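Local coordinates for uncharacterized protein (Bombyx mori, PDB 5AZ0) that probably reduces carbonyl compounds to alcohols with a nicotinamide cofactor, as an aldo-keto reductase of the silkworm, at residues Lys104-Tyr109 and Ile339-Trp344; His137-Ile142 and Asn323-Val328; Tyr255-Thr260 and Phe291-Asp296. All coordinates share one frame; numbering follows the deposited sequence.

Contact 1: residues Lys104-Tyr109 and Ile339-Trp344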
loop_
_atom_site.group_PDB
_atom_site.type_symbol
_atom_site.label_atom_id
_atom_site.label_comp_id
_atom_site.label_asym_id
_atom_site.label_seq_id
_atom_site.Cartn_x
_atom_site.Cartn_y
_atom_site.Cartn_z
ATOM N N LYS A 104 3.841 -8.205 -3.573
ATOM C CA LYS A 104 3.845 -8.553 -2.155
ATOM C C LYS A 104 3.711 -10.082 -1.974
ATOM O O LYS A 104 3.072 -10.728 -2.783
ATOM C CB LYS A 104 2.790 -7.793 -1.346
ATOM C CG LYS A 104 2.684 -6.321 -1.655
ATOM C CD LYS A 104 1.514 -5.683 -0.912
ATOM C CE LYS A 104 1.269 -4.341 -1.595
ATOM N NZ LYS A 104 0.057 -3.671 -1.156
ATOM N N VAL A 105 4.395 -10.605 -0.967
ATOM C CA VAL A 105 4.500 -12.046 -0.662
ATOM C C VAL A 105 3.613 -12.258 0.561
ATOM O O VAL A 105 3.818 -11.585 1.674
ATOM C CB VAL A 105 5.940 -12.369 -0.254
ATOM C CG1 VAL A 105 6.115 -13.800 0.282
ATOM C CG2 VAL A 105 6.848 -12.159 -1.464
ATOM N N TRP A 106 2.719 -13.233 0.445
ATOM C CA TRP A 106 1.750 -13.523 1.476
ATOM C C TRP A 106 2.263 -14.470 2.555
ATOM O O TRP A 106 3.431 -14.968 2.502
ATOM C CB TRP A 106 0.489 -14.079 0.771
ATOM C CG TRP A 106 -0.840 -14.062 1.521
ATOM C CD1 TRP A 106 -1.543 -15.168 1.936
ATOM C CD2 TRP A 106 -1.646 -12.928 1.878
ATOM N NE1 TRP A 106 -2.718 -14.792 2.548
ATOM C CE2 TRP A 106 -2.831 -13.437 2.521
ATOM C CE3 TRP A 106 -1.494 -11.557 1.751
ATOM C CZ2 TRP A 106 -3.830 -12.612 3.013
ATOM C CZ3 TRP A 106 -2.489 -10.711 2.224
ATOM C CH2 TRP A 106 -3.658 -11.235 2.856
ATOM N N GLN A 107 1.375 -14.769 3.527
ATOM C CA GLN A 107 1.732 -15.327 4.867
ATOM C C GLN A 107 2.213 -16.725 4.830
ATOM O O GLN A 107 3.014 -17.139 5.706
ATOM C CB GLN A 107 0.546 -15.254 5.857
ATOM C CG GLN A 107 0.294 -13.853 6.412
ATOM C CD GLN A 107 -0.196 -12.835 5.399
ATOM O OE1 GLN A 107 0.607 -12.210 4.725
ATOM N NE2 GLN A 107 -1.482 -12.595 5.346
ATOM N N HIS A 108 1.841 -17.447 3.762
ATOM C CA HIS A 108 2.367 -18.830 3.605
ATOM C C HIS A 108 3.671 -18.986 2.915
ATOM O O HIS A 108 4.175 -20.122 2.789
ATOM C CB HIS A 108 1.309 -19.771 3.035
ATOM C CG HIS A 108 0.826 -19.423 1.673
ATOM N ND1 HIS A 108 0.141 -18.273 1.404
ATOM C CD2 HIS A 108 0.845 -20.128 0.511
ATOM C CE1 HIS A 108 -0.232 -18.268 0.132
ATOM N NE2 HIS A 108 0.162 -19.392 -0.419
ATOM N N TYR A 109 4.321 -17.872 2.565
ATOM C CA TYR A 109 5.632 -17.986 1.879
ATOM C C TYR A 109 6.697 -17.312 2.741
ATOM O O TYR A 109 7.458 -16.435 2.262
ATOM C CB TYR A 109 5.459 -17.369 0.423
ATOM C CG TYR A 109 4.752 -18.292 -0.529
ATOM C CD1 TYR A 109 5.402 -19.386 -1.039
ATOM C CD2 TYR A 109 3.433 -18.126 -0.898
ATOM C CE1 TYR A 109 4.766 -20.301 -1.852
ATOM C CE2 TYR A 109 2.785 -19.049 -1.775
ATOM C CZ TYR A 109 3.451 -20.119 -2.222
ATOM O OH TYR A 109 2.878 -21.034 -3.089
ATOM N N ILE A 339 -11.610 -18.667 4.281
ATOM C CA ILE A 339 -10.796 -19.328 3.237
ATOM C C ILE A 339 -10.194 -18.321 2.198
ATOM O O ILE A 339 -9.056 -18.494 1.795
ATOM C CB ILE A 339 -11.547 -20.497 2.536
ATOM C CG1 ILE A 339 -10.563 -21.413 1.762
ATOM C CG2 ILE A 339 -12.661 -19.975 1.616
ATOM C CD1 ILE A 339 -10.954 -22.903 1.778
ATOM N N ALA A 340 -10.945 -17.284 1.803
ATOM C CA ALA A 340 -10.462 -16.252 0.902
ATOM C C ALA A 340 -9.181 -15.473 1.378
ATOM O O ALA A 340 -8.543 -14.812 0.566
ATOM C CB ALA A 340 -11.569 -15.260 0.576
ATOM N N MET A 341 -8.806 -15.598 2.656
ATOM C CA MET A 341 -7.593 -15.028 3.193
ATOM C C MET A 341 -6.460 -16.054 3.228
ATOM O O MET A 341 -5.407 -15.775 3.804
ATOM C CB MET A 341 -7.868 -14.514 4.610
ATOM C CG MET A 341 -9.136 -13.672 4.755
ATOM S SD MET A 341 -9.194 -12.250 3.711
ATOM C CE MET A 341 -7.706 -11.404 4.230
ATOM N N ARG A 342 -6.662 -17.235 2.626
ATOM C CA ARG A 342 -5.700 -18.342 2.717
ATOM C C ARG A 342 -5.395 -19.103 1.394
ATOM O O ARG A 342 -4.288 -19.575 1.214
ATOM C CB ARG A 342 -6.208 -19.369 3.741
ATOM C CG ARG A 342 -6.040 -18.991 5.196
ATOM C CD ARG A 342 -6.569 -20.071 6.183
ATOM N NE ARG A 342 -7.991 -20.437 6.074
ATOM C CZ ARG A 342 -8.516 -21.543 5.492
ATOM N NH1 ARG A 342 -7.781 -22.482 4.881
ATOM N NH2 ARG A 342 -9.847 -21.713 5.496
ATOM N N LYS A 343 -6.407 -19.304 0.541
ATOM C CA LYS A 343 -6.327 -20.155 -0.669
ATOM C C LYS A 343 -7.102 -19.461 -1.749
ATOM O O LYS A 343 -8.231 -19.076 -1.535
ATOM C CB LYS A 343 -6.959 -21.535 -0.449
ATOM C CG LYS A 343 -6.154 -22.433 0.475
ATOM C CD LYS A 343 -6.889 -23.742 0.859
ATOM C CE LYS A 343 -5.848 -24.785 1.235
ATOM N NZ LYS A 343 -6.330 -25.877 2.088
ATOM N N TRP A 344 -6.490 -19.290 -2.916
ATOM C CA TRP A 344 -7.159 -18.634 -4.046
ATOM C C TRP A 344 -6.403 -18.972 -5.370
ATOM O O TRP A 344 -5.239 -19.424 -5.333
ATOM C CB TRP A 344 -7.231 -17.099 -3.810
ATOM C CG TRP A 344 -5.817 -16.414 -3.854
ATOM C CD1 TRP A 344 -5.216 -15.823 -4.937
ATOM C CD2 TRP A 344 -4.872 -16.313 -2.775
ATOM N NE1 TRP A 344 -3.970 -15.361 -4.601
ATOM C CE2 TRP A 344 -3.725 -15.660 -3.285
ATOM C CE3 TRP A 344 -4.893 -16.692 -1.429
ATOM C CZ2 TRP A 344 -2.617 -15.382 -2.503
ATOM C CZ3 TRP A 344 -3.777 -16.438 -0.657
ATOM C CH2 TRP A 344 -2.639 -15.780 -1.210
#
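Trp-106 sets CG anti to its backbone N (chi1 -161°), whereas Trp-344 holds CG between its own N and carbonyl carbon (chi1 68°), and from these starts the two indoles meet edge to face. The six-membered ring of Trp-344 turns its edge to the five-membered ring of Trp-106, the planes 85° apart. CH2 of Trp-344 leads, lying over the Trp-106 face 3.4 Å from Trp-106 CD1. On the opposite face Gln-107 NE2 of the same loop sits above the ring, 3.2 Å from the Trp-106 plane. Within that plane Trp-106 NE1 donates to Met-341 O at 3.1 Å, approaching from above the carbonyl plane. Residues 104-109 run off the end of strand 100-105 of the barrel into a type I turn from Trp-106 to Tyr-109, where the C-terminal segment of this aldo-keto reductase packs against them. Lys-104, at the start of the segment, forms a salt bridge with Asp-70 and a hydrogen bond with Tyr-75, consistent with the Asp-Tyr-Lys-His catalytic tetrad of aldo-keto reductases. An alanine in place of Trp-106 would probably leave Met-341 O without its indole donor and the Trp-344 edge without the face it rests on. His-108 completes the aromatic cluster, its CE1 3.7 Å from Trp-344 CH2, which lies near the plane of the imidazole. Met-341 CE touches Trp-106 CZ2 at 4.2 Å, and Arg-76 adds a cation-pi contact to Trp-344.

Contact 2: residues His137-Ile142 and Asn323-Val328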
loop_
_atom_site.group_PDB
_atom_site.type_symbol
_atom_site.label_atom_id
_atom_site.label_comp_id
_atom_site.label_asym_id
_atom_site.label_seq_id
_atom_site.Cartn_x
_atom_site.Cartn_y
_atom_site.Cartn_z
ATOM N N HIS A 137 3.989 -8.881 2.974
ATOM C CA HIS A 137 2.626 -8.364 3.074
ATOM C C HIS A 137 2.165 -8.206 4.550
ATOM O O HIS A 137 1.593 -7.204 4.886
ATOM C CB HIS A 137 1.675 -9.232 2.301
ATOM C CG HIS A 137 0.492 -8.520 1.775
ATOM N ND1 HIS A 137 -0.059 -8.832 0.552
ATOM C CD2 HIS A 137 -0.236 -7.498 2.268
ATOM C CE1 HIS A 137 -1.089 -8.035 0.324
ATOM N NE2 HIS A 137 -1.210 -7.198 1.340
ATOM N N TRP A 138 2.481 -9.197 5.389
ATOM C CA TRP A 138 2.242 -9.131 6.838
ATOM C C TRP A 138 3.355 -9.798 7.541
ATOM O O TRP A 138 4.026 -10.643 6.960
ATOM C CB TRP A 138 0.947 -9.837 7.251
ATOM C CG TRP A 138 -0.227 -9.176 6.716
ATOM C CD1 TRP A 138 -0.723 -9.297 5.466
ATOM C CD2 TRP A 138 -1.097 -8.257 7.410
ATOM N NE1 TRP A 138 -1.884 -8.521 5.332
ATOM C CE2 TRP A 138 -2.103 -7.852 6.504
ATOM C CE3 TRP A 138 -1.137 -7.765 8.717
ATOM C CZ2 TRP A 138 -3.111 -6.953 6.849
ATOM C CZ3 TRP A 138 -2.145 -6.845 9.073
ATOM C CH2 TRP A 138 -3.115 -6.449 8.138
ATOM N N PRO A 139 3.577 -9.437 8.822
ATOM C CA PRO A 139 4.654 -10.026 9.593
ATOM C C PRO A 139 4.362 -11.486 10.073
ATOM O O PRO A 139 5.298 -12.225 10.479
ATOM C CB PRO A 139 4.827 -9.015 10.756
ATOM C CG PRO A 139 3.528 -8.383 10.891
ATOM C CD PRO A 139 2.945 -8.303 9.522
ATOM N N MET A 140 3.106 -11.912 10.016
ATOM C CA MET A 140 2.729 -13.284 10.457
ATOM C C MET A 140 3.123 -14.318 9.375
ATOM O O MET A 140 3.157 -14.013 8.174
ATOM C CB MET A 140 1.237 -13.409 10.757
ATOM C CG MET A 140 0.693 -12.347 11.670
ATOM S SD MET A 140 0.085 -10.863 10.878
ATOM C CE MET A 140 -1.246 -11.336 9.785
ATOM N N SER A 141 3.425 -15.512 9.857
ATOM C CA SER A 141 3.723 -16.684 9.079
ATOM C C SER A 141 2.642 -17.732 9.368
ATOM O O SER A 141 2.646 -18.329 10.442
ATOM C CB SER A 141 5.064 -17.209 9.494
ATOM O OG SER A 141 5.060 -17.718 10.852
ATOM N N ILE A 142 1.742 -17.902 8.419
ATOM C CA ILE A 142 0.540 -18.703 8.513
ATOM C C ILE A 142 0.367 -19.645 7.303
ATOM O O ILE A 142 0.263 -19.170 6.147
ATOM C CB ILE A 142 -0.720 -17.800 8.600
ATOM C CG1 ILE A 142 -0.515 -16.813 9.772
ATOM C CG2 ILE A 142 -1.991 -18.623 8.815
ATOM C CD1 ILE A 142 -1.621 -15.828 9.961
ATOM N N ASN A 323 3.272 -12.412 15.929
ATOM C CA ASN A 323 3.585 -11.235 15.097
ATOM C C ASN A 323 2.399 -10.499 14.518
ATOM O O ASN A 323 2.560 -9.499 13.790
ATOM C CB ASN A 323 4.626 -11.594 14.021
ATOM C CG ASN A 323 5.975 -11.883 14.602
ATOM O OD1 ASN A 323 6.602 -12.930 14.366
ATOM N ND2 ASN A 323 6.495 -10.922 15.268
ATOM N N TYR A 324 1.187 -10.867 14.913
ATOM C CA TYR A 324 0.088 -9.989 14.662
ATOM C C TYR A 324 0.445 -8.589 15.161
ATOM O O TYR A 324 0.922 -8.439 16.301
ATOM C CB TYR A 324 -1.119 -10.419 15.405
ATOM C CG TYR A 324 -2.320 -9.525 15.203
ATOM C CD1 TYR A 324 -3.093 -9.606 14.055
ATOM C CD2 TYR A 324 -2.751 -8.665 16.202
ATOM C CE1 TYR A 324 -4.220 -8.825 13.859
ATOM C CE2 TYR A 324 -3.881 -7.895 16.045
ATOM C CZ TYR A 324 -4.630 -7.961 14.877
ATOM O OH TYR A 324 -5.804 -7.198 14.721
ATOM N N PRO A 325 0.257 -7.563 14.309
ATOM C CA PRO A 325 0.930 -6.290 14.612
ATOM C C PRO A 325 0.142 -5.330 15.476
ATOM O O PRO A 325 0.745 -4.498 16.109
ATOM C CB PRO A 325 1.178 -5.664 13.211
ATOM C CG PRO A 325 0.063 -6.238 12.376
ATOM C CD PRO A 325 -0.168 -7.651 12.884
ATOM N N PHE A 326 -1.168 -5.433 15.461
ATOM C CA PHE A 326 -1.994 -4.439 16.096
ATOM C C PHE A 326 -2.313 -4.801 17.575
ATOM O O PHE A 326 -2.062 -5.935 18.019
ATOM C CB PHE A 326 -3.274 -4.262 15.292
ATOM C CG PHE A 326 -3.068 -4.119 13.803
ATOM C CD1 PHE A 326 -2.008 -3.345 13.270
ATOM C CD2 PHE A 326 -3.933 -4.763 12.922
ATOM C CE1 PHE A 326 -1.851 -3.209 11.899
ATOM C CE2 PHE A 326 -3.783 -4.626 11.562
ATOM C CZ PHE A 326 -2.739 -3.845 11.053
ATOM N N ASP A 327 -2.878 -3.841 18.300
ATOM C CA ASP A 327 -3.313 -4.072 19.716
ATOM C C ASP A 327 -4.390 -5.121 19.713
ATOM O O ASP A 327 -5.235 -5.085 18.875
ATOM C CB ASP A 327 -3.829 -2.767 20.400
ATOM C CG ASP A 327 -2.676 -1.816 20.816
ATOM O OD1 ASP A 327 -1.498 -2.261 20.941
ATOM O OD2 ASP A 327 -2.944 -0.603 21.004
ATOM N N VAL A 328 -4.316 -6.084 20.610
ATOM C CA VAL A 328 -5.296 -7.165 20.650
ATOM C C VAL A 328 -6.536 -6.741 21.463
ATOM O O VAL A 328 -6.403 -6.116 22.499
ATOM C CB VAL A 328 -4.601 -8.428 21.243
ATOM C CG1 VAL A 328 -5.555 -9.621 21.391
ATOM C CG2 VAL A 328 -3.412 -8.830 20.352
HETATM O O HOH W 1 5.609 -15.412 13.117
#
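Met-140 and Asn-323 bring two irregular backbones closest, with CA atoms 5.1 Å apart, where Asn-323 has a positive phi of 70°. The Met-140 side chain lies against the peptide link after Asn-323: its CG is 3.6 Å from Tyr-324 N. A bend at chi2 (90°) then carries the sulfur onto the next proline, with Met-140 SD 3.8 Å from Pro-325 CD. Beside it, Pro-139 CG meets Asn-323 O at 3.3 Å, an oxygen that also accepts a hydrogen bond from Gln-181. Trp-138 offers the rim of its benzene ring to two residues. Its CZ3 lies 3.6 Å from Phe-326 CZ and 4.0 Å from Pro-325 CG, both near the indole plane, and the Phe-326 ring is inclined 75° to that plane. Pro-325 CG also sits over one face of the Phe-326 ring, offset toward the rim, so all three groups touch one another. A water lies 3.0 Å from Asn-323 OD1 and 3.3 Å from Ser-141 OG, linking the two segments; Ser-141 OG is also hydrogen-bonded to Ile-151 N. Trp-318 meets Trp-138 edge to face, and an acetate ion, probably from the crystallisation liquor, lies beside Phe-326. Here the loop after barrel strand 133-136 packs against the C-terminal loop, as in aldo-keto reductases, where such loops surround the barrel mouth and probably help to shape the substrate pocket.

Contact 3: residues Tyr255-Thr260 and Phe291-Asp296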
loop_
_atom_site.group_PDB
_atom_site.type_symbol
_atom_site.label_atom_id
_atom_site.label_comp_id
_atom_site.label_asym_id
_atom_site.label_seq_id
_atom_site.Cartn_x
_atom_site.Cartn_y
_atom_site.Cartn_z
ATOM N N TYR A 255 -8.670 26.282 -0.558
ATOM C CA TYR A 255 -7.549 26.038 -1.512
ATOM C C TYR A 255 -8.046 25.540 -2.863
ATOM O O TYR A 255 -7.253 25.343 -3.783
ATOM C CB TYR A 255 -6.546 25.045 -0.943
ATOM C CG TYR A 255 -5.980 25.390 0.406
ATOM C CD1 TYR A 255 -4.872 26.190 0.541
ATOM C CD2 TYR A 255 -6.568 24.897 1.542
ATOM C CE1 TYR A 255 -4.336 26.479 1.805
ATOM C CE2 TYR A 255 -6.076 25.178 2.801
ATOM C CZ TYR A 255 -4.948 25.954 2.936
ATOM O OH TYR A 255 -4.477 26.157 4.229
ATOM N N GLY A 256 -9.348 25.334 -2.980
ATOM C CA GLY A 256 -9.963 25.101 -4.278
ATOM C C GLY A 256 -9.910 23.644 -4.635
ATOM O O GLY A 256 -9.576 23.298 -5.745
ATOM N N LYS A 257 -10.273 22.794 -3.676
ATOM C CA LYS A 257 -10.068 21.368 -3.777
ATOM C C LYS A 257 -11.231 20.672 -3.191
ATOM O O LYS A 257 -11.890 21.194 -2.310
ATOM C CB LYS A 257 -8.804 20.953 -2.973
ATOM C CG LYS A 257 -7.472 21.462 -3.505
ATOM C CD LYS A 257 -7.138 20.933 -4.923
ATOM C CE LYS A 257 -5.929 21.698 -5.464
ATOM N NZ LYS A 257 -5.207 21.117 -6.621
ATOM N N THR A 258 -11.418 19.434 -3.587
ATOM C CA THR A 258 -12.386 18.591 -2.937
ATOM C C THR A 258 -11.890 18.005 -1.569
ATOM O O THR A 258 -10.735 18.168 -1.148
ATOM C CB THR A 258 -12.786 17.444 -3.867
ATOM O OG1 THR A 258 -11.737 16.455 -3.927
ATOM C CG2 THR A 258 -13.111 17.973 -5.314
ATOM N N VAL A 259 -12.797 17.302 -0.917
ATOM C CA VAL A 259 -12.573 16.780 0.401
ATOM C C VAL A 259 -11.545 15.642 0.319
ATOM O O VAL A 259 -10.650 15.571 1.148
ATOM C CB VAL A 259 -13.893 16.365 1.065
ATOM C CG1 VAL A 259 -13.679 15.438 2.245
ATOM C CG2 VAL A 259 -14.644 17.605 1.536
ATOM N N THR A 260 -11.664 14.795 -0.691
ATOM C CA THR A 260 -10.722 13.715 -0.871
ATOM C C THR A 260 -9.351 14.268 -1.212
ATOM O O THR A 260 -8.358 13.751 -0.756
ATOM C CB THR A 260 -11.189 12.719 -1.923
ATOM O OG1 THR A 260 -11.440 13.406 -3.131
ATOM C CG2 THR A 260 -12.394 12.028 -1.454
ATOM N N PHE A 291 -0.941 18.303 -5.703
ATOM C CA PHE A 291 0.454 18.613 -5.405
ATOM C C PHE A 291 0.789 20.123 -5.474
ATOM O O PHE A 291 1.862 20.537 -5.053
ATOM C CB PHE A 291 1.356 17.762 -6.318
ATOM C CG PHE A 291 1.110 16.292 -6.170
ATOM C CD1 PHE A 291 1.493 15.621 -4.996
ATOM C CD2 PHE A 291 0.466 15.571 -7.166
ATOM C CE1 PHE A 291 1.249 14.264 -4.861
ATOM C CE2 PHE A 291 0.235 14.208 -7.028
ATOM C CZ PHE A 291 0.612 13.561 -5.872
ATOM N N ASP A 292 -0.190 20.929 -5.881
ATOM C CA ASP A 292 -0.042 22.357 -6.117
ATOM C C ASP A 292 -0.611 23.219 -4.964
ATOM O O ASP A 292 -1.034 24.340 -5.203
ATOM C CB ASP A 292 -0.778 22.706 -7.426
ATOM C CG ASP A 292 -2.225 22.346 -7.375
ATOM O OD1 ASP A 292 -2.658 21.797 -6.340
ATOM O OD2 ASP A 292 -2.951 22.574 -8.367
ATOM N N PHE A 293 -0.651 22.722 -3.730
ATOM C CA PHE A 293 -1.190 23.528 -2.631
ATOM C C PHE A 293 -0.533 23.156 -1.319
ATOM O O PHE A 293 -0.153 22.023 -1.134
ATOM C CB PHE A 293 -2.743 23.494 -2.604
ATOM C CG PHE A 293 -3.369 22.237 -2.026
ATOM C CD1 PHE A 293 -3.506 21.078 -2.798
ATOM C CD2 PHE A 293 -3.954 22.243 -0.747
ATOM C CE1 PHE A 293 -4.151 19.954 -2.288
ATOM C CE2 PHE A 293 -4.585 21.105 -0.215
ATOM C CZ PHE A 293 -4.662 19.948 -0.977
ATOM N N GLN A 294 -0.348 24.140 -0.450
ATOM C CA GLN A 294 0.330 23.984 0.827
ATOM C C GLN A 294 -0.753 24.268 1.867
ATOM O O GLN A 294 -1.391 25.317 1.809
ATOM C CB GLN A 294 1.493 24.975 0.894
ATOM C CG GLN A 294 2.447 24.829 2.083
ATOM C CD GLN A 294 3.442 23.671 1.943
ATOM O OE1 GLN A 294 3.845 23.304 0.828
ATOM N NE2 GLN A 294 3.846 23.092 3.078
ATOM N N LEU A 295 -1.035 23.300 2.746
ATOM C CA LEU A 295 -1.981 23.487 3.841
ATOM C C LEU A 295 -1.257 24.293 4.889
ATOM O O LEU A 295 -0.090 23.983 5.226
ATOM C CB LEU A 295 -2.498 22.161 4.415
ATOM C CG LEU A 295 -3.449 21.388 3.508
ATOM C CD1 LEU A 295 -3.298 19.875 3.709
ATOM C CD2 LEU A 295 -4.925 21.726 3.664
ATOM N N ASP A 296 -1.909 25.350 5.402
ATOM C CA ASP A 296 -1.225 26.207 6.406
ATOM C C ASP A 296 -1.404 25.625 7.805
ATOM O O ASP A 296 -2.142 24.648 7.994
ATOM C CB ASP A 296 -1.615 27.701 6.291
ATOM C CG ASP A 296 -3.059 27.964 6.633
ATOM O OD1 ASP A 296 -3.632 27.287 7.526
ATOM O OD2 ASP A 296 -3.605 28.843 5.961
#
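Lys-257 places CG over one face of the Phe-293 ring, 4.0 Å from its centroid and 15° off the ring normal, a CH-pi contact. A bend at chi2 (-63°) turns CD away from a straight course; CE, further on, lies 3.7 Å from Phe-293 CD1. Beyond the ring the ammonium group meets Asp-292 tip to tip: Lys-257 NZ donates to Asp-292 OD1 at 2.7 Å on the syn lone pair of that oxygen, forming a salt bridge. Ser-289 O takes a further bond from the same nitrogen, so the charged end has two holds on this surface. The other flank of the contact belongs to Tyr-255. Its CB is 3.8 Å from Phe-293 CD2, while its ring passes close to the backbone, with CE1 3.2 Å from Gln-294 O. Leu-295 CD2 lies 3.7 Å from Tyr-255 CE2. At the far end the hydroxyl accepts the N-H of Asp-296 in a nearly straight bond (168°), Asp-296 N to Tyr-255 OH 2.9 Å, and is also hydrogen-bonded to Asp-299. The Asp-296 carboxylate has work of its own: it bonds the backbone N of Asp-299 and forms a salt bridge with Lys-254. Gly-256, with positive phi, lets the chain turn between the two contributing side chains. The contact thus joins three helix ends at the outside of the barrel: helix 246-255 finishes at Tyr-255, Thr-258 is the N-cap of helix 259-269, and Asp-296 is the N-cap of helix 297-304.

Contacts 1 and 2 are neighbours, their centres about 13 Å apart, where loops after the adjacent parallel strands 100-105 and 133-136 meet the C-terminal segment. They touch directly: Val-105 O to His-137 N and Gln-107 O to Ile-142 N are probable backbone hydrogen bonds. Contact 3 lies on the opposite side of the chain's centre, about 38 Å from contact 1 and about 35 Å from contact 2 between centres, among helices 246-255, 259-269 and 297-304. Along the chain the three are nested: contact 1 encloses contact 2, which encloses contact 3. The C-terminal segment is thereby fastened twice to the strand-end loops, while contact 3 ties helices of the outer layer.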